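Local coordinates for protein glutathione S-transferase enzyme with thioredoxin-like domain (Bradyrhizobium sp., PDB 4MF7) that probably catalyses the conjugation of glutathione to electrophilic substrates, as a dimeric glutathione transferase with a thioredoxin-like N-terminal domain and an all-helical C-terminal domain, at residues G192-I196 against W236-G240; Q125-A129 against D200-I206; W140-Q144 against A207-W211; S57-E62 against R243-G249; T50-V56 against I93-I97. All blocks are in the same frame, centred on the assembly; numbering follows the deposited sequence.

How the contacts relate
Contact 5 lies within the thioredoxin-like domain, where the start of helix 53-63 packs on segment 93-97. Contact 4 uses the same helix and joins it to helix 244-249, with salt bridges between partly exposed and exposed side chains. Contacts 2 and 3 share helix 203-215: contact 2 fixes its capped N-terminus with a backbone bond and apolar packing, while contact 3, the most buried of the five, combines an aromatic pair with a glutamine bond. Contact 1, its centre about 17 Å from that of the chain, lies farthest out and pairs an arginine with a backbone carbonyl. Asp205, in contact 2, accepts from Trp236 and Ile196 of contact 1, and Tyr201 reaches Glu62 of contact 4.

Contact 1 of 5, residues G192-I196 against W236-G240; sequences GRQWI and WLERG
Gln194 O is gripped side-on by the guanidinium of Arg239, which spends two nitrogens on this one acceptor. Arg239 NE lies 3.0 Å and its NH1 2.8 Å from Gln194 O, both with bent N-H...O angles near 140°, and they come in from opposite faces of the carbonyl plane. The same oxygen sits at the edge of the Trp236 indole, 3.6 Å from its CD1. The bend of the Arg239 chain at chi3 (-77°) folds the guanidinium back over its own helix, so that Trp236 CA lies under one face. On the other segment the Trp195 indole crosses that of Trp236 at a steep 72°, with CE3 of Trp195 3.6 Å from CD1 of Trp236. The far corner of the Trp195 ring, CH2, reaches Arg239 CB at 3.7 Å, and Gly240 N meets the ring at its edge. This is packing inside the all-helical C-terminal domain of the glutathione transferase fold: the loop between helices 171-190 and 203-215 is laid against helix 232-241. Ile196 adds a lighter touch, its CD1 4.2 Å from Trp236 CZ2. Behind this first shell stands Asp205 of helix 203-215, whose OD1 accepts from both Trp236 NE1 and the backbone N of Ile196, tying the two segments to a common carboxylate. Leu186 and Leu190 of helix 171-190 pack against Ile196 and Trp236, while Tyr201 meets the Trp195 ring edge-to-face.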
# COMPACT_ATOMS: atom_id res chain seq x y z
N GLY A 192 18.92 -17.02 2.90
CA GLY A 192 18.53 -18.05 3.86
C GLY A 192 17.04 -18.25 4.00
O GLY A 192 16.60 -18.81 5.01
N ARG A 193 16.26 -17.77 3.02
CA ARG A 193 14.81 -17.96 3.04
C ARG A 193 14.35 -18.53 1.71
O ARG A 193 14.80 -18.08 0.66
CB ARG A 193 14.07 -16.64 3.30
CG ARG A 193 14.29 -16.07 4.69
CD ARG A 193 13.36 -14.91 4.97
NE ARG A 193 13.43 -14.48 6.37
CZ ARG A 193 14.30 -13.61 6.87
NH1 ARG A 193 15.19 -13.02 6.10
NH2 ARG A 193 14.26 -13.33 8.17
N GLN A 194 13.42 -19.48 1.76
CA GLN A 194 12.79 -19.99 0.56
C GLN A 194 11.89 -18.90 -0.08
O GLN A 194 11.99 -18.62 -1.27
CB GLN A 194 11.95 -21.21 0.88
CG GLN A 194 11.26 -21.84 -0.32
CD GLN A 194 10.55 -23.14 0.04
OE1 GLN A 194 10.30 -23.43 1.21
NE2 GLN A 194 10.21 -23.92 -0.97
N TRP A 195 11.02 -18.33 0.74
CA TRP A 195 10.09 -17.25 0.32
C TRP A 195 10.37 -16.00 1.18
O TRP A 195 11.16 -16.05 2.10
CB TRP A 195 8.65 -17.73 0.46
CG TRP A 195 8.34 -19.01 -0.36
CD1 TRP A 195 8.03 -20.26 0.15
CD2 TRP A 195 8.33 -19.15 -1.79
NE1 TRP A 195 7.81 -21.14 -0.90
CE2 TRP A 195 8.01 -20.49 -2.08
CE3 TRP A 195 8.58 -18.27 -2.85
CZ2 TRP A 195 7.92 -20.96 -3.39
CZ3 TRP A 195 8.49 -18.75 -4.15
CH2 TRP A 195 8.15 -20.08 -4.40
N ILE A 196 9.71 -14.88 0.87
CA ILE A 196 9.92 -13.66 1.63
C ILE A 196 9.63 -13.92 3.12
O ILE A 196 10.33 -13.41 3.98
CB ILE A 196 9.07 -12.50 1.05
CG1 ILE A 196 9.71 -12.04 -0.27
CG2 ILE A 196 8.93 -11.36 2.04
CD1 ILE A 196 8.80 -11.20 -1.12
N TRP A 236 14.93 -17.47 -5.90
CA TRP A 236 13.55 -17.27 -5.52
C TRP A 236 12.65 -17.04 -6.76
O TRP A 236 11.57 -17.60 -6.85
CB TRP A 236 13.46 -16.09 -4.54
CG TRP A 236 12.13 -15.48 -4.33
CD1 TRP A 236 11.20 -15.82 -3.42
CD2 TRP A 236 11.65 -14.28 -4.99
NE1 TRP A 236 10.13 -14.93 -3.48
CE2 TRP A 236 10.39 -13.99 -4.44
CE3 TRP A 236 12.16 -13.46 -6.01
CZ2 TRP A 236 9.61 -12.89 -4.87
CZ3 TRP A 236 11.41 -12.34 -6.43
CH2 TRP A 236 10.13 -12.10 -5.86
N LEU A 237 13.13 -16.24 -7.71
CA LEU A 237 12.34 -15.98 -8.93
C LEU A 237 12.07 -17.30 -9.66
O LEU A 237 10.96 -17.55 -10.11
CB LEU A 237 13.02 -14.99 -9.85
CG LEU A 237 12.25 -14.61 -11.15
CD1 LEU A 237 10.89 -13.96 -10.85
CD2 LEU A 237 13.11 -13.68 -12.01
N GLU A 238 13.11 -18.14 -9.76
CA GLU A 238 12.99 -19.48 -10.35
C GLU A 238 11.98 -20.34 -9.63
O GLU A 238 11.15 -20.99 -10.27
CB GLU A 238 14.35 -20.22 -10.30
CG GLU A 238 15.08 -20.42 -11.61
CD GLU A 238 15.92 -21.69 -11.61
OE1 GLU A 238 16.19 -22.21 -12.70
OE2 GLU A 238 16.30 -22.18 -10.53
N ARG A 239 12.01 -20.34 -8.30
CA ARG A 239 11.03 -21.09 -7.52
C ARG A 239 9.61 -20.59 -7.81
O ARG A 239 8.68 -21.37 -7.99
CB ARG A 239 11.30 -20.98 -6.02
CG ARG A 239 12.53 -21.73 -5.53
CD ARG A 239 12.55 -21.81 -4.01
NE ARG A 239 12.95 -20.56 -3.36
CZ ARG A 239 14.21 -20.12 -3.27
NH1 ARG A 239 14.45 -18.98 -2.65
NH2 ARG A 239 15.23 -20.81 -3.79
N GLY A 240 9.45 -19.28 -7.89
CA GLY A 240 8.12 -18.69 -8.09
C GLY A 240 7.60 -18.99 -9.47
O GLY A 240 6.42 -19.36 -9.64

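Contact 2 of 5, residues Q125-A129 against D200-I206; sequences QFLPA and DYTIADI
The Phe126 ring has Ile206 CD1 over one face, 4.1 Å from Phe126 CG and displaced toward the rim, and Tyr201 O at its edge. Tyr201 in turn receives Phe126 CE1 at its own ring edge, 3.8 Å from Tyr201 CD2, with the two ring planes at 82°. With CG beside its backbone N (chi1 -57°), the Phe126 ring reaches Tyr201 and Ile206, while the carbonyl of the same residue accepts from the backbone N of Ile203 at 2.9 Å. That bond is fairly straight, 159° at the hydrogen, and lies in the carbonyl plane. It uses an N-H of the first turn of helix 203-215, whose start is a capping box: Thr202 OG1 accepts from Ala204 N, and Asp205 OD2 accepts from Thr202 N at 3.0 Å. An N-capping box at this place, holding a buried aspartate, is a recognised feature of the C-terminal domain in glutathione transferases. Farther along the loop, Pro128 CD rests on Thr202 CG2 at 3.7 Å, and Leu127 CD2 meets Ile203 CD1 at 3.9 Å. Asp200 is bound by a salt bridge to Arg133, and a water 2.8 Å from Asp200 OD2 carries the link on to Ala129 N. Met59 of helix 53-63 packs against Ile203 and Ile206, bringing the N-terminal domain up to this helix end.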
# COMPACT_ATOMS: atom_id res chain seq x y z
N GLN A 125 -6.02 -18.55 2.65
CA GLN A 125 -4.78 -18.99 2.02
C GLN A 125 -3.77 -17.82 1.87
O GLN A 125 -4.18 -16.67 1.74
CB GLN A 125 -5.09 -19.59 0.61
CG GLN A 125 -6.04 -20.82 0.57
CD GLN A 125 -6.26 -21.31 -0.89
OE1 GLN A 125 -5.29 -21.56 -1.60
NE2 GLN A 125 -7.51 -21.39 -1.33
N PHE A 126 -2.48 -18.15 1.90
CA PHE A 126 -1.35 -17.29 1.47
C PHE A 126 -1.01 -16.19 2.48
O PHE A 126 -0.44 -15.15 2.12
CB PHE A 126 -1.57 -16.76 0.05
CG PHE A 126 -1.77 -17.87 -0.95
CD1 PHE A 126 -0.77 -18.81 -1.12
CD2 PHE A 126 -2.96 -18.02 -1.63
CE1 PHE A 126 -0.94 -19.87 -2.01
CE2 PHE A 126 -3.15 -19.10 -2.50
CZ PHE A 126 -2.13 -20.01 -2.69
N LEU A 127 -1.36 -16.44 3.75
CA LEU A 127 -0.82 -15.67 4.88
C LEU A 127 -0.21 -16.63 5.91
O LEU A 127 -0.71 -17.76 6.07
CB LEU A 127 -1.90 -14.85 5.55
CG LEU A 127 -2.26 -13.52 4.90
CD1 LEU A 127 -3.45 -12.90 5.61
CD2 LEU A 127 -1.07 -12.57 4.92
N PRO A 128 0.86 -16.21 6.61
CA PRO A 128 1.39 -17.07 7.67
C PRO A 128 0.34 -17.28 8.77
O PRO A 128 -0.65 -16.55 8.83
CB PRO A 128 2.61 -16.30 8.19
CG PRO A 128 2.96 -15.38 7.06
CD PRO A 128 1.65 -14.97 6.51
N ALA A 129 0.56 -18.30 9.60
CA ALA A 129 -0.38 -18.60 10.67
C ALA A 129 -0.15 -17.63 11.84
O ALA A 129 -1.09 -17.16 12.49
CB ALA A 129 -0.19 -20.05 11.15
N ASP A 200 6.88 -20.15 4.28
CA ASP A 200 5.52 -19.88 3.83
C ASP A 200 5.49 -19.06 2.55
O ASP A 200 5.99 -17.94 2.53
CB ASP A 200 4.77 -19.09 4.90
CG ASP A 200 4.44 -19.92 6.14
OD1 ASP A 200 4.05 -21.09 6.00
OD2 ASP A 200 4.58 -19.39 7.24
N TYR A 201 4.88 -19.60 1.50
CA TYR A 201 4.59 -18.81 0.30
C TYR A 201 3.35 -17.98 0.55
O TYR A 201 2.27 -18.50 0.95
CB TYR A 201 4.41 -19.73 -0.91
CG TYR A 201 4.01 -19.10 -2.21
CD1 TYR A 201 4.96 -18.58 -3.05
CD2 TYR A 201 2.68 -19.12 -2.65
CE1 TYR A 201 4.63 -18.06 -4.28
CE2 TYR A 201 2.34 -18.58 -3.87
CZ TYR A 201 3.31 -18.06 -4.70
OH TYR A 201 3.00 -17.56 -5.93
N THR A 202 3.47 -16.67 0.33
CA THR A 202 2.43 -15.75 0.75
C THR A 202 2.10 -14.70 -0.29
O THR A 202 2.74 -14.62 -1.34
CB THR A 202 2.81 -14.98 2.06
OG1 THR A 202 3.92 -14.11 1.80
CG2 THR A 202 3.12 -15.94 3.24
N ILE A 203 1.10 -13.89 0.01
CA ILE A 203 0.80 -12.70 -0.77
C ILE A 203 2.02 -11.76 -0.97
O ILE A 203 2.05 -10.99 -1.94
CB ILE A 203 -0.45 -11.93 -0.29
CG1 ILE A 203 -0.32 -11.40 1.16
CG2 ILE A 203 -1.69 -12.72 -0.50
CD1 ILE A 203 -1.51 -10.56 1.59
N ALA A 204 3.03 -11.83 -0.10
CA ALA A 204 4.29 -11.08 -0.31
C ALA A 204 5.02 -11.48 -1.60
O ALA A 204 5.46 -10.64 -2.35
CB ALA A 204 5.22 -11.19 0.89
N ASP A 205 5.17 -12.79 -1.82
CA ASP A 205 5.77 -13.31 -3.07
C ASP A 205 4.88 -13.02 -4.28
O ASP A 205 5.36 -12.57 -5.34
CB ASP A 205 6.04 -14.81 -2.94
CG ASP A 205 6.77 -15.14 -1.65
OD1 ASP A 205 8.00 -14.89 -1.57
OD2 ASP A 205 6.07 -15.61 -0.74
N ILE A 206 3.57 -13.21 -4.09
CA ILE A 206 2.59 -12.97 -5.14
C ILE A 206 2.62 -11.51 -5.56
O ILE A 206 2.44 -11.20 -6.72
CB ILE A 206 1.18 -13.45 -4.71
CG1 ILE A 206 1.19 -14.98 -4.50
CG2 ILE A 206 0.07 -13.01 -5.65
CD1 ILE A 206 -0.05 -15.50 -3.79
O HOH W 1 0.97 -20.36 4.66
O HOH W 2 2.57 -20.39 8.87

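Contact 3 of 5, residues W140-Q144 against A207-W211; sequences WLHFQ and ATLGW
A single hydrogen bond crosses between these segments: Gln144 NE2 donates to Ala207 O at 2.9 Å, with the acceptor close to the amide plane and an angle of 151° at the hydrogen, though Gln144 is poorly ordered and its contacts are correspondingly less certain. Aromatic contacts come next. The edge of Phe143 points at the face of Trp211 in an offset edge-to-face pair, planes 84° apart, with Phe143 CE2 4.0 Å from Trp211 CZ3. Gln144 CB, as modelled, sits over that indole too, 3.7 Å from the centroid of its five-membered ring, a CH-pi contact. A sharp bend at chi2 (-94°) turns the Gln144 amide back toward the helix. Apolar packing completes the set, Leu141 CD2 lying 3.9 Å from Ala207 CB. In the dimer His142 stacks on His142 of the second subunit. Helix 203-215 is kinked here, with N of Gly210 and Trp211 unbonded to the preceding turn; Ala207 O appears instead to take its hydrogen bond from a side-chain amide across the contact.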
# COMPACT_ATOMS: atom_id res chain seq x y z
N TRP A 140 5.21 -6.06 2.48
CA TRP A 140 5.69 -6.35 1.12
C TRP A 140 4.68 -6.08 0.02
O TRP A 140 5.01 -6.24 -1.13
CB TRP A 140 6.16 -7.80 1.04
CG TRP A 140 7.28 -8.01 1.97
CD1 TRP A 140 7.21 -8.43 3.29
CD2 TRP A 140 8.65 -7.75 1.70
NE1 TRP A 140 8.45 -8.41 3.85
CE2 TRP A 140 9.36 -8.02 2.89
CE3 TRP A 140 9.35 -7.30 0.57
CZ2 TRP A 140 10.74 -7.87 2.99
CZ3 TRP A 140 10.75 -7.16 0.67
CH2 TRP A 140 11.42 -7.44 1.87
N LEU A 141 3.46 -5.64 0.37
CA LEU A 141 2.45 -5.39 -0.63
C LEU A 141 2.67 -4.07 -1.35
O LEU A 141 2.06 -3.85 -2.35
CB LEU A 141 1.05 -5.43 -0.06
CG LEU A 141 0.74 -6.74 0.64
CD1 LEU A 141 -0.65 -6.64 1.24
CD2 LEU A 141 0.82 -7.92 -0.34
N HIS A 142 3.55 -3.23 -0.83
CA HIS A 142 3.84 -1.91 -1.38
C HIS A 142 5.34 -1.70 -1.23
O HIS A 142 5.81 -0.78 -0.57
CB HIS A 142 3.02 -0.85 -0.64
CG HIS A 142 1.55 -1.08 -0.78
ND1 HIS A 142 0.80 -1.73 0.18
CD2 HIS A 142 0.71 -0.82 -1.81
CE1 HIS A 142 -0.45 -1.82 -0.24
NE2 HIS A 142 -0.53 -1.28 -1.44
N PHE A 143 6.06 -2.60 -1.88
CA PHE A 143 7.50 -2.67 -1.81
C PHE A 143 8.02 -1.91 -3.00
O PHE A 143 8.61 -0.86 -2.83
CB PHE A 143 7.99 -4.12 -1.86
CG PHE A 143 9.47 -4.24 -1.97
CD1 PHE A 143 10.27 -3.66 -1.03
CD2 PHE A 143 10.05 -4.88 -3.03
CE1 PHE A 143 11.63 -3.74 -1.12
CE2 PHE A 143 11.40 -4.97 -3.13
CZ PHE A 143 12.19 -4.41 -2.18
N GLN A 144 7.76 -2.43 -4.18
CA GLN A 144 8.14 -1.73 -5.37
C GLN A 144 7.15 -0.63 -5.64
O GLN A 144 7.55 0.46 -6.00
CB GLN A 144 8.22 -2.67 -6.55
CG GLN A 144 6.88 -3.21 -6.99
CD GLN A 144 6.58 -4.53 -6.35
OE1 GLN A 144 7.05 -4.82 -5.27
NE2 GLN A 144 5.79 -5.34 -7.02
N ALA A 207 2.88 -10.60 -4.61
CA ALA A 207 2.93 -9.17 -4.92
C ALA A 207 4.21 -8.75 -5.66
O ALA A 207 4.23 -7.72 -6.31
CB ALA A 207 2.80 -8.36 -3.63
N THR A 208 5.28 -9.53 -5.54
CA THR A 208 6.58 -9.08 -6.00
C THR A 208 7.17 -9.88 -7.18
O THR A 208 7.99 -9.34 -7.95
CB THR A 208 7.57 -9.09 -4.82
OG1 THR A 208 7.62 -10.38 -4.25
CG2 THR A 208 7.09 -8.15 -3.74
N LEU A 209 6.75 -11.13 -7.35
CA LEU A 209 7.33 -11.97 -8.42
C LEU A 209 7.18 -11.33 -9.80
O LEU A 209 8.13 -11.34 -10.59
CB LEU A 209 6.68 -13.34 -8.43
CG LEU A 209 7.21 -14.33 -7.42
CD1 LEU A 209 6.25 -15.52 -7.29
CD2 LEU A 209 8.61 -14.81 -7.79
N GLY A 210 5.99 -10.82 -10.12
CA GLY A 210 5.73 -10.27 -11.44
C GLY A 210 6.57 -9.05 -11.74
O GLY A 210 7.07 -8.85 -12.86
N TRP A 211 6.75 -8.22 -10.74
CA TRP A 211 7.57 -7.03 -10.87
C TRP A 211 9.02 -7.38 -11.22
O TRP A 211 9.60 -6.80 -12.14
CB TRP A 211 7.52 -6.14 -9.62
CG TRP A 211 8.68 -5.17 -9.54
CD1 TRP A 211 8.88 -4.05 -10.30
CD2 TRP A 211 9.81 -5.26 -8.67
NE1 TRP A 211 10.06 -3.43 -9.95
CE2 TRP A 211 10.65 -4.16 -8.95
CE3 TRP A 211 10.20 -6.17 -7.67
CZ2 TRP A 211 11.85 -3.94 -8.27
CZ3 TRP A 211 11.39 -5.95 -7.00
CH2 TRP A 211 12.20 -4.85 -7.31

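Contact 4 of 5, residues S57-E62 against R243-G249; sequences SIMLEE and RPAVQRG
Glu62 and Arg243 form a two-pronged salt bridge, NE of Arg243 to OE2 of Glu62 and NH2 to OE1, each 2.9 Å long and nearly straight. The bend of Glu62 at chi2 (-79°) brings its carboxylate to Arg243. Both oxygens lie close to the guanidinium plane; OE2 is met on its syn side, OE1 from above the carboxylate plane. Glu62 OE2 also receives a weak bond from Tyr201 OH, and the Tyr201 ring makes a cation-pi contact with Arg243. A water that accepts from Ala245 N gives Glu62 OE1 a weak bond. A lysine in place of Glu62 would probably leave Arg243 without its counter-charge and set two positive groups together. The second salt bridge gathers on one oxygen: Arg248 NE meets Glu61 OE1 at 2.7 Å, almost straight (168°) and in the guanidinium plane but from above the carboxylate, NH2 adding a weak bond. A water bound to Arg248 NH2 also donates to Glu61 O and OE1, and Glu61 OE2 is taken by Tyr67 OH. These pairs line the joint between helix 53-63 of the thioredoxin-like domain and helix 244-249, at 139° with axes 7.9 Å apart. Gly249 CA lies against Ile58 CG1 (3.8 Å), and Ser57 OG donates to Gly249 O at 2.8 Å. Ala245 CB packs under the Glu62 carboxylate, 3.4 Å from Glu62 CD, and Ile58 CG2 meets Val246 CG2 at 3.9 Å.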
# COMPACT_ATOMS: atom_id res chain seq x y z
N SER A 57 -4.31 -11.43 -10.73
CA SER A 57 -4.53 -12.68 -11.50
C SER A 57 -3.77 -13.87 -10.93
O SER A 57 -4.30 -14.99 -10.91
CB SER A 57 -4.20 -12.51 -13.00
OG SER A 57 -2.96 -11.87 -13.15
N ILE A 58 -2.52 -13.66 -10.49
CA ILE A 58 -1.76 -14.72 -9.81
C ILE A 58 -2.47 -15.17 -8.55
O ILE A 58 -2.62 -16.37 -8.31
CB ILE A 58 -0.29 -14.34 -9.53
CG1 ILE A 58 0.46 -14.14 -10.85
CG2 ILE A 58 0.39 -15.40 -8.67
CD1 ILE A 58 1.86 -13.56 -10.73
N MET A 59 -2.92 -14.21 -7.74
CA MET A 59 -3.65 -14.55 -6.53
C MET A 59 -4.92 -15.37 -6.85
O MET A 59 -5.18 -16.38 -6.20
CB MET A 59 -4.00 -13.30 -5.74
CG MET A 59 -4.68 -13.57 -4.39
SD MET A 59 -3.63 -14.51 -3.30
CE MET A 59 -4.61 -14.33 -1.77
N LEU A 60 -5.69 -14.94 -7.83
CA LEU A 60 -6.88 -15.69 -8.24
C LEU A 60 -6.54 -17.10 -8.74
O LEU A 60 -7.18 -18.07 -8.35
CB LEU A 60 -7.70 -14.89 -9.25
CG LEU A 60 -8.38 -13.65 -8.69
CD1 LEU A 60 -8.72 -12.64 -9.78
CD2 LEU A 60 -9.60 -14.03 -7.85
N GLU A 61 -5.47 -17.24 -9.52
CA GLU A 61 -5.03 -18.58 -9.96
C GLU A 61 -4.54 -19.42 -8.79
O GLU A 61 -4.88 -20.60 -8.69
CB GLU A 61 -3.94 -18.46 -11.02
CG GLU A 61 -4.42 -17.86 -12.33
CD GLU A 61 -5.30 -18.81 -13.16
OE1 GLU A 61 -5.23 -20.01 -12.90
OE2 GLU A 61 -6.09 -18.34 -14.00
N GLU A 62 -3.76 -18.82 -7.89
CA GLU A 62 -3.23 -19.54 -6.72
C GLU A 62 -4.30 -20.09 -5.79
O GLU A 62 -4.19 -21.24 -5.32
CB GLU A 62 -2.25 -18.69 -5.90
CG GLU A 62 -0.93 -18.43 -6.60
CD GLU A 62 0.04 -19.58 -6.54
OE1 GLU A 62 -0.33 -20.71 -6.13
OE2 GLU A 62 1.19 -19.34 -6.94
N ARG A 243 5.85 -22.29 -10.39
CA ARG A 243 4.50 -22.55 -9.95
C ARG A 243 3.52 -22.36 -11.09
O ARG A 243 3.48 -21.28 -11.72
CB ARG A 243 4.13 -21.63 -8.77
CG ARG A 243 4.99 -21.84 -7.57
CD ARG A 243 4.63 -20.85 -6.46
NE ARG A 243 3.28 -21.09 -5.95
CZ ARG A 243 2.97 -21.90 -4.93
NH1 ARG A 243 3.90 -22.59 -4.28
NH2 ARG A 243 1.71 -22.01 -4.56
N PRO A 244 2.69 -23.39 -11.37
CA PRO A 244 1.79 -23.23 -12.52
C PRO A 244 0.78 -22.07 -12.41
O PRO A 244 0.47 -21.44 -13.43
CB PRO A 244 1.06 -24.59 -12.60
CG PRO A 244 1.97 -25.54 -11.89
CD PRO A 244 2.59 -24.75 -10.78
N ALA A 245 0.29 -21.77 -11.20
CA ALA A 245 -0.60 -20.61 -11.00
C ALA A 245 0.07 -19.29 -11.37
O ALA A 245 -0.58 -18.39 -11.90
CB ALA A 245 -1.11 -20.57 -9.57
N VAL A 246 1.38 -19.18 -11.06
CA VAL A 246 2.15 -18.00 -11.41
C VAL A 246 2.27 -17.92 -12.94
O VAL A 246 2.06 -16.88 -13.53
CB VAL A 246 3.55 -17.98 -10.73
CG1 VAL A 246 4.39 -16.86 -11.28
CG2 VAL A 246 3.43 -17.83 -9.21
N GLN A 247 2.61 -19.04 -13.56
CA GLN A 247 2.74 -19.08 -15.02
C GLN A 247 1.45 -18.61 -15.69
O GLN A 247 1.50 -17.83 -16.63
CB GLN A 247 3.08 -20.51 -15.46
CG GLN A 247 4.49 -20.93 -15.08
CD GLN A 247 4.70 -22.42 -15.19
OE1 GLN A 247 3.88 -23.15 -15.77
NE2 GLN A 247 5.79 -22.89 -14.62
N ARG A 248 0.32 -19.09 -15.20
CA ARG A 248 -0.98 -18.70 -15.75
C ARG A 248 -1.30 -17.23 -15.51
O ARG A 248 -1.69 -16.50 -16.44
CB ARG A 248 -2.10 -19.59 -15.17
CG ARG A 248 -2.01 -21.04 -15.63
CD ARG A 248 -3.28 -21.82 -15.36
NE ARG A 248 -3.65 -21.93 -13.96
CZ ARG A 248 -3.17 -22.80 -13.08
NH1 ARG A 248 -2.22 -23.67 -13.41
NH2 ARG A 248 -3.63 -22.79 -11.85
N GLY A 249 -1.16 -16.79 -14.25
CA GLY A 249 -1.51 -15.43 -13.88
C GLY A 249 -0.77 -14.35 -14.62
O GLY A 249 -1.31 -13.28 -14.89
O HOH W 3 -6.12 -22.06 -10.54
O HOH W 4 0.75 -23.05 -8.30

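Contact 5 of 5, residues T50-V56 against I93-I97; sequences TPNGVKV and IPAII
Val56 and Pro94 make the tight part of this contact, CG2 of the valine 3.6 Å from CG of the proline ring, while Val56 CG1 meets Ile96 CG2 at 4.0 Å. With CG1 anti to the backbone N (chi1 173°), Val56 spreads its two methyls between these partners, and Leu45 and Ile115 close in around them. Gly53 lies nearby, its CA 4.0 Å from Pro94 CG. Toward the partly exposed side the packing gives way to sparser contacts. Thr50 OG1 and Ile93 CD1 meet tip to tip at 3.4 Å, and that hydroxyl already accepts from Gly53 N in a capping bond. Asn52 ND2 makes a weak bond to Ile93 O at 3.1 Å, while its OD1 accepts from Ser112 OG and from Lys55 NZ. Replacing Asn52 by a leucine would probably leave Ile93 O without this donor and Lys55 and Ser112 without their shared acceptor. The peptide bond before Pro94 is cis, and the proline points toward the start of helix 53-63 just ahead of strand 95-98. A cis-proline at this position is a hallmark of the thioredoxin fold, and in glutathione transferases it borders the glutathione-binding site.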
# COMPACT_ATOMS: atom_id res chain seq x y z
N THR A 50 0.15 -6.34 -16.28
CA THR A 50 1.25 -5.47 -15.85
C THR A 50 1.76 -5.99 -14.50
O THR A 50 1.15 -6.90 -13.91
CB THR A 50 0.77 -4.01 -15.68
OG1 THR A 50 -0.21 -3.95 -14.63
CG2 THR A 50 0.18 -3.47 -16.97
N PRO A 51 2.88 -5.45 -14.03
CA PRO A 51 3.37 -5.87 -12.70
C PRO A 51 2.33 -5.68 -11.59
O PRO A 51 2.25 -6.51 -10.68
CB PRO A 51 4.60 -4.99 -12.48
CG PRO A 51 5.09 -4.69 -13.87
CD PRO A 51 3.86 -4.58 -14.73
N ASN A 52 1.53 -4.62 -11.67
CA ASN A 52 0.48 -4.43 -10.68
C ASN A 52 -0.74 -5.35 -10.92
O ASN A 52 -1.33 -5.88 -9.97
CB ASN A 52 0.09 -2.98 -10.62
CG ASN A 52 -0.60 -2.63 -9.34
OD1 ASN A 52 -0.19 -3.05 -8.24
ND2 ASN A 52 -1.65 -1.84 -9.45
N GLY A 53 -1.11 -5.54 -12.19
CA GLY A 53 -2.25 -6.38 -12.55
C GLY A 53 -2.02 -7.85 -12.26
O GLY A 53 -2.91 -8.54 -11.77
N VAL A 54 -0.82 -8.36 -12.55
CA VAL A 54 -0.58 -9.79 -12.37
C VAL A 54 -0.58 -10.21 -10.91
O VAL A 54 -0.74 -11.38 -10.60
CB VAL A 54 0.70 -10.32 -13.07
CG1 VAL A 54 0.62 -10.11 -14.57
CG2 VAL A 54 1.97 -9.71 -12.47
N LYS A 55 -0.42 -9.26 -9.97
CA LYS A 55 -0.57 -9.61 -8.56
C LYS A 55 -1.91 -10.31 -8.31
O LYS A 55 -1.99 -11.34 -7.64
CB LYS A 55 -0.51 -8.35 -7.69
CG LYS A 55 0.81 -7.60 -7.73
CD LYS A 55 0.72 -6.31 -6.93
CE LYS A 55 2.00 -5.48 -6.98
NZ LYS A 55 1.73 -4.18 -6.29
N VAL A 56 -2.95 -9.73 -8.86
CA VAL A 56 -4.29 -10.18 -8.60
C VAL A 56 -4.69 -11.38 -9.44
O VAL A 56 -5.30 -12.30 -8.91
CB VAL A 56 -5.30 -9.04 -8.72
CG1 VAL A 56 -6.73 -9.56 -8.61
CG2 VAL A 56 -5.01 -8.01 -7.63
N ILE A 93 -5.81 -0.04 -12.89
CA ILE A 93 -6.02 -1.49 -12.74
C ILE A 93 -5.02 -2.01 -11.72
O ILE A 93 -4.01 -1.35 -11.43
CB ILE A 93 -5.89 -2.21 -14.12
CG1 ILE A 93 -4.54 -1.94 -14.80
CG2 ILE A 93 -7.06 -1.83 -15.02
CD1 ILE A 93 -3.45 -2.91 -14.42
N PRO A 94 -5.28 -3.19 -11.13
CA PRO A 94 -6.49 -4.02 -11.28
C PRO A 94 -7.64 -3.58 -10.38
O PRO A 94 -7.43 -2.89 -9.38
CB PRO A 94 -6.00 -5.40 -10.85
CG PRO A 94 -4.89 -5.14 -9.87
CD PRO A 94 -4.29 -3.81 -10.24
N ALA A 95 -8.85 -3.97 -10.76
CA ALA A 95 -10.03 -3.83 -9.91
C ALA A 95 -10.81 -5.13 -10.02
O ALA A 95 -10.71 -5.80 -11.03
CB ALA A 95 -10.88 -2.67 -10.33
N ILE A 96 -11.54 -5.48 -8.98
CA ILE A 96 -12.45 -6.63 -8.99
C ILE A 96 -13.86 -6.27 -8.52
O ILE A 96 -14.08 -5.24 -7.83
CB ILE A 96 -11.92 -7.80 -8.15
CG1 ILE A 96 -11.89 -7.45 -6.66
CG2 ILE A 96 -10.58 -8.32 -8.63
CD1 ILE A 96 -11.76 -8.60 -5.70
N ILE A 97 -14.82 -7.11 -8.91
CA ILE A 97 -16.09 -7.19 -8.21
C ILE A 97 -16.27 -8.65 -7.82
O ILE A 97 -16.29 -9.53 -8.68
CB ILE A 97 -17.32 -6.74 -9.05
CG1 ILE A 97 -17.19 -5.28 -9.48
CG2 ILE A 97 -18.61 -6.99 -8.26
CD1 ILE A 97 -18.11 -4.88 -10.62